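Local coordinates for protein agmatinase (PDB 1WOH) that probably hydrolyses agmatine to putrescine and urea, as a manganese-dependent member of the arginase family, at residues 218-230 with 261-275. Residues are numbered along the deposited sequence; the frame is centred on the assembly and turned at random.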
# COMPACT_ATOMS: atom_id res chain seq x y z
N LEU A 218 -1.27 21.17 -35.08
CA LEU A 218 -2.48 21.43 -34.31
C LEU A 218 -3.43 22.37 -35.05
O LEU A 218 -3.01 23.17 -35.88
CB LEU A 218 -2.13 22.00 -32.94
CG LEU A 218 -1.30 21.08 -32.04
CD1 LEU A 218 -0.96 21.82 -30.76
CD2 LEU A 218 -2.06 19.80 -31.74
N PRO A 219 -4.74 22.30 -34.74
CA PRO A 219 -5.75 23.15 -35.38
C PRO A 219 -5.57 24.64 -35.09
O PRO A 219 -4.95 25.03 -34.10
CB PRO A 219 -7.06 22.60 -34.82
CG PRO A 219 -6.66 22.06 -33.48
CD PRO A 219 -5.36 21.38 -33.77
N ARG A 220 -6.12 25.47 -35.97
CA ARG A 220 -6.04 26.92 -35.81
C ARG A 220 -7.36 27.59 -36.17
O ARG A 220 -7.94 27.31 -37.21
CB ARG A 220 -4.92 27.47 -36.69
CG ARG A 220 -3.54 26.99 -36.29
CD ARG A 220 -2.46 27.52 -37.21
NE ARG A 220 -1.12 27.19 -36.72
CZ ARG A 220 -0.66 25.96 -36.55
NH1 ARG A 220 -1.43 24.91 -36.84
NH2 ARG A 220 0.56 25.76 -36.09
N GLY A 221 -7.82 28.47 -35.28
CA GLY A 221 -9.06 29.19 -35.50
C GLY A 221 -10.30 28.31 -35.49
O GLY A 221 -11.34 28.69 -36.02
N GLN A 222 -10.19 27.15 -34.85
CA GLN A 222 -11.28 26.19 -34.78
C GLN A 222 -11.96 26.15 -33.41
O GLN A 222 -11.47 26.73 -32.44
CB GLN A 222 -10.74 24.79 -35.08
CG GLN A 222 -9.94 24.70 -36.36
CD GLN A 222 -10.81 24.69 -37.60
OE1 GLN A 222 -11.93 25.20 -37.59
NE2 GLN A 222 -10.29 24.12 -38.67
N ASN A 223 -13.10 25.47 -33.34
CA ASN A 223 -13.80 25.29 -32.07
C ASN A 223 -13.20 23.97 -31.61
O ASN A 223 -13.39 22.94 -32.26
CB ASN A 223 -15.30 25.13 -32.28
CG ASN A 223 -15.97 26.43 -32.66
OD1 ASN A 223 -15.72 27.46 -32.04
ND2 ASN A 223 -16.83 26.38 -33.67
N VAL A 224 -12.47 24.01 -30.50
CA VAL A 224 -11.80 22.82 -30.00
C VAL A 224 -12.25 22.30 -28.65
O VAL A 224 -12.47 23.06 -27.70
CB VAL A 224 -10.27 23.07 -29.96
CG1 VAL A 224 -9.55 21.90 -29.26
CG2 VAL A 224 -9.74 23.25 -31.37
N TYR A 225 -12.39 20.98 -28.57
CA TYR A 225 -12.74 20.28 -27.35
C TYR A 225 -11.47 19.51 -27.02
O TYR A 225 -10.91 18.83 -27.89
CB TYR A 225 -13.88 19.29 -27.61
CG TYR A 225 -14.25 18.42 -26.43
CD1 TYR A 225 -15.34 18.73 -25.61
CD2 TYR A 225 -13.54 17.25 -26.15
CE1 TYR A 225 -15.73 17.90 -24.56
CE2 TYR A 225 -13.91 16.41 -25.10
CZ TYR A 225 -15.00 16.74 -24.32
OH TYR A 225 -15.38 15.89 -23.30
N PHE A 226 -10.98 19.65 -25.79
CA PHE A 226 -9.77 18.96 -25.34
C PHE A 226 -10.15 17.69 -24.61
O PHE A 226 -10.96 17.73 -23.68
CB PHE A 226 -8.98 19.82 -24.35
CG PHE A 226 -8.23 20.97 -24.97
CD1 PHE A 226 -8.27 22.23 -24.37
CD2 PHE A 226 -7.44 20.79 -26.09
CE1 PHE A 226 -7.53 23.29 -24.89
CE2 PHE A 226 -6.69 21.84 -26.62
CZ PHE A 226 -6.74 23.10 -26.01
N SER A 227 -9.59 16.55 -25.02
CA SER A 227 -9.83 15.31 -24.30
C SER A 227 -8.47 14.84 -23.83
O SER A 227 -7.61 14.52 -24.64
CB SER A 227 -10.46 14.23 -25.19
OG SER A 227 -10.62 13.04 -24.44
N VAL A 228 -8.27 14.82 -22.52
CA VAL A 228 -6.99 14.40 -21.97
C VAL A 228 -7.10 13.07 -21.25
O VAL A 228 -7.71 12.98 -20.19
CB VAL A 228 -6.43 15.44 -20.97
CG1 VAL A 228 -5.08 14.95 -20.42
CG2 VAL A 228 -6.26 16.79 -21.67
N ASP A 229 -6.53 12.03 -21.85
CA ASP A 229 -6.50 10.71 -21.24
C ASP A 229 -5.14 10.73 -20.51
O ASP A 229 -4.11 10.92 -21.15
CB ASP A 229 -6.51 9.62 -22.31
CG ASP A 229 -6.47 8.22 -21.72
OD1 ASP A 229 -5.91 8.04 -20.62
OD2 ASP A 229 -6.97 7.29 -22.38
N VAL A 230 -5.14 10.55 -19.20
CA VAL A 230 -3.88 10.60 -18.47
C VAL A 230 -2.85 9.58 -18.92
O VAL A 230 -1.65 9.78 -18.68
CB VAL A 230 -4.10 10.49 -16.93
CG1 VAL A 230 -5.14 11.50 -16.48
CG2 VAL A 230 -4.52 9.09 -16.53
N ALA A 261 -2.58 24.86 -28.47
CA ALA A 261 -3.92 24.78 -29.01
C ALA A 261 -4.84 25.84 -28.40
O ALA A 261 -5.66 26.42 -29.10
CB ALA A 261 -4.49 23.38 -28.78
N ALA A 262 -4.68 26.09 -27.11
CA ALA A 262 -5.52 27.06 -26.40
C ALA A 262 -5.28 28.50 -26.88
O ALA A 262 -6.18 29.34 -26.81
CB ALA A 262 -5.26 26.97 -24.90
N ALA A 263 -4.07 28.76 -27.36
CA ALA A 263 -3.71 30.10 -27.82
C ALA A 263 -4.20 30.45 -29.21
O ALA A 263 -4.31 31.63 -29.55
CB ALA A 263 -2.19 30.25 -27.77
N ASN A 264 -4.52 29.44 -30.02
CA ASN A 264 -4.94 29.67 -31.40
C ASN A 264 -6.33 29.15 -31.75
O ASN A 264 -6.68 29.10 -32.93
CB ASN A 264 -3.93 29.04 -32.36
CG ASN A 264 -2.53 29.57 -32.15
OD1 ASN A 264 -2.26 30.74 -32.40
ND2 ASN A 264 -1.63 28.70 -31.70
N ASN A 265 -7.12 28.78 -30.75
CA ASN A 265 -8.45 28.25 -31.02
C ASN A 265 -9.47 28.67 -29.99
O ASN A 265 -9.13 29.24 -28.96
CB ASN A 265 -8.40 26.71 -31.05
CG ASN A 265 -7.54 26.17 -32.17
OD1 ASN A 265 -7.99 26.06 -33.32
ND2 ASN A 265 -6.30 25.82 -31.85
N THR A 266 -10.74 28.39 -30.28
CA THR A 266 -11.81 28.70 -29.36
C THR A 266 -12.08 27.39 -28.62
O THR A 266 -12.64 26.46 -29.20
CB THR A 266 -13.09 29.12 -30.10
OG1 THR A 266 -12.83 30.31 -30.86
CG2 THR A 266 -14.22 29.39 -29.12
N VAL A 267 -11.66 27.32 -27.36
CA VAL A 267 -11.84 26.12 -26.54
C VAL A 267 -13.26 26.05 -25.98
O VAL A 267 -13.68 26.94 -25.23
CB VAL A 267 -10.82 26.11 -25.38
CG1 VAL A 267 -10.97 24.84 -24.56
CG2 VAL A 267 -9.41 26.21 -25.95
N VAL A 268 -13.99 24.99 -26.33
CA VAL A 268 -15.37 24.82 -25.90
C VAL A 268 -15.57 23.88 -24.71
O VAL A 268 -16.66 23.82 -24.13
CB VAL A 268 -16.23 24.31 -27.08
CG1 VAL A 268 -16.09 25.26 -28.26
CG2 VAL A 268 -15.79 22.91 -27.49
N GLY A 269 -14.52 23.16 -24.34
CA GLY A 269 -14.63 22.25 -23.21
C GLY A 269 -13.41 21.37 -23.08
O GLY A 269 -12.54 21.35 -23.96
N LEU A 270 -13.33 20.64 -21.97
CA LEU A 270 -12.21 19.75 -21.72
C LEU A 270 -12.62 18.61 -20.81
O LEU A 270 -13.39 18.81 -19.87
CB LEU A 270 -11.06 20.53 -21.06
CG LEU A 270 -9.88 19.73 -20.49
CD1 LEU A 270 -8.63 20.58 -20.49
CD2 LEU A 270 -10.22 19.24 -19.08
N ASP A 271 -12.13 17.41 -21.10
CA ASP A 271 -12.40 16.29 -20.21
C ASP A 271 -11.06 15.71 -19.78
O ASP A 271 -10.06 15.81 -20.50
CB ASP A 271 -13.34 15.22 -20.82
CG ASP A 271 -12.73 14.41 -21.97
OD1 ASP A 271 -11.52 14.10 -21.96
OD2 ASP A 271 -13.51 14.04 -22.89
N LEU A 272 -11.03 15.18 -18.56
CA LEU A 272 -9.82 14.60 -17.98
C LEU A 272 -10.27 13.20 -17.60
O LEU A 272 -11.05 13.04 -16.65
CB LEU A 272 -9.41 15.41 -16.74
CG LEU A 272 -8.04 15.15 -16.09
CD1 LEU A 272 -8.01 13.76 -15.47
CD2 LEU A 272 -6.95 15.29 -17.14
N VAL A 273 -9.78 12.20 -18.32
CA VAL A 273 -10.21 10.82 -18.10
C VAL A 273 -9.13 9.77 -17.82
O VAL A 273 -7.94 10.00 -18.01
CB VAL A 273 -11.03 10.32 -19.32
CG1 VAL A 273 -12.21 11.26 -19.59
CG2 VAL A 273 -10.15 10.25 -20.56
N GLU A 274 -9.60 8.61 -17.36
CA GLU A 274 -8.77 7.44 -17.07
C GLU A 274 -7.82 7.52 -15.88
O GLU A 274 -6.93 6.68 -15.73
CB GLU A 274 -8.01 7.04 -18.34
CG GLU A 274 -8.90 6.54 -19.49
CD GLU A 274 -9.38 5.10 -19.31
OE1 GLU A 274 -8.72 4.34 -18.58
OE2 GLU A 274 -10.41 4.73 -19.92
N LEU A 275 -7.98 8.52 -15.02
CA LEU A 275 -7.14 8.61 -13.84
C LEU A 275 -7.63 7.52 -12.87
O LEU A 275 -8.84 7.40 -12.66
CB LEU A 275 -7.31 9.98 -13.18
CG LEU A 275 -6.24 10.61 -12.28
CD1 LEU A 275 -6.94 11.46 -11.22
CD2 LEU A 275 -5.36 9.58 -11.64
O HOH W 1 -14.57 29.51 -33.32
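Asn265 ties the end of helix 251-264 to the loop ahead of strand 223-229 with its flat amide. ND2 donates to Pro219 O at 2.7 Å, reaching that oxygen from above its carbonyl plane, and also to Ala261 O; both acceptors lie close to the amide plane, which suits an NH2 group with two protons to give. OD1 takes Gln222 N on a lone pair, with an N-H...O angle of 162°. A leucine in its place would probably leave the Gln222 N-H and the Pro219 carbonyl without their partners and let the turn drift from the helix end. Gly221 N binds Asn264 O, at a positive phi that glycine adopts easily.

Backbone bonds run from Thr266 N to Gln222 O through to Val230 N and Val273 O, joining neighbouring parallel strands in the central sheet of the arginase alpha/beta fold; with helix 251-264 they form a beta-alpha-beta crossover.

Two hydroxyls grip the carboxylate of Asp271. Tyr225 OH gives its proton to OD2 at 2.7 Å, meeting it on the anti side with ring and carboxylate planes 76° apart, while Ser227 OG donates to the syn lone pair of OD1 at 2.8 Å. Ser124 adds a bond to OD2. Ser227 OG also bonds the manganese ligand His121, so Ser227 is second-shell and Asp271 stands one step behind it. Asp229, which binds both manganese ions, sets OD1 against Glu274 CB and bonds Asp231 N.

On the sheet face carrying Val224, Phe226 and Val228, apolar groups meet. With CG beside the backbone N (chi1 -75°), the Phe226 ring presents an edge to Ala261, CE2 lying 3.4 Å from CB, where a small methyl fits, and CE1 touches Val267 CG2. Val228 CG1 and Leu272 CD2 pack 3.8 Å apart beneath helix 284-302.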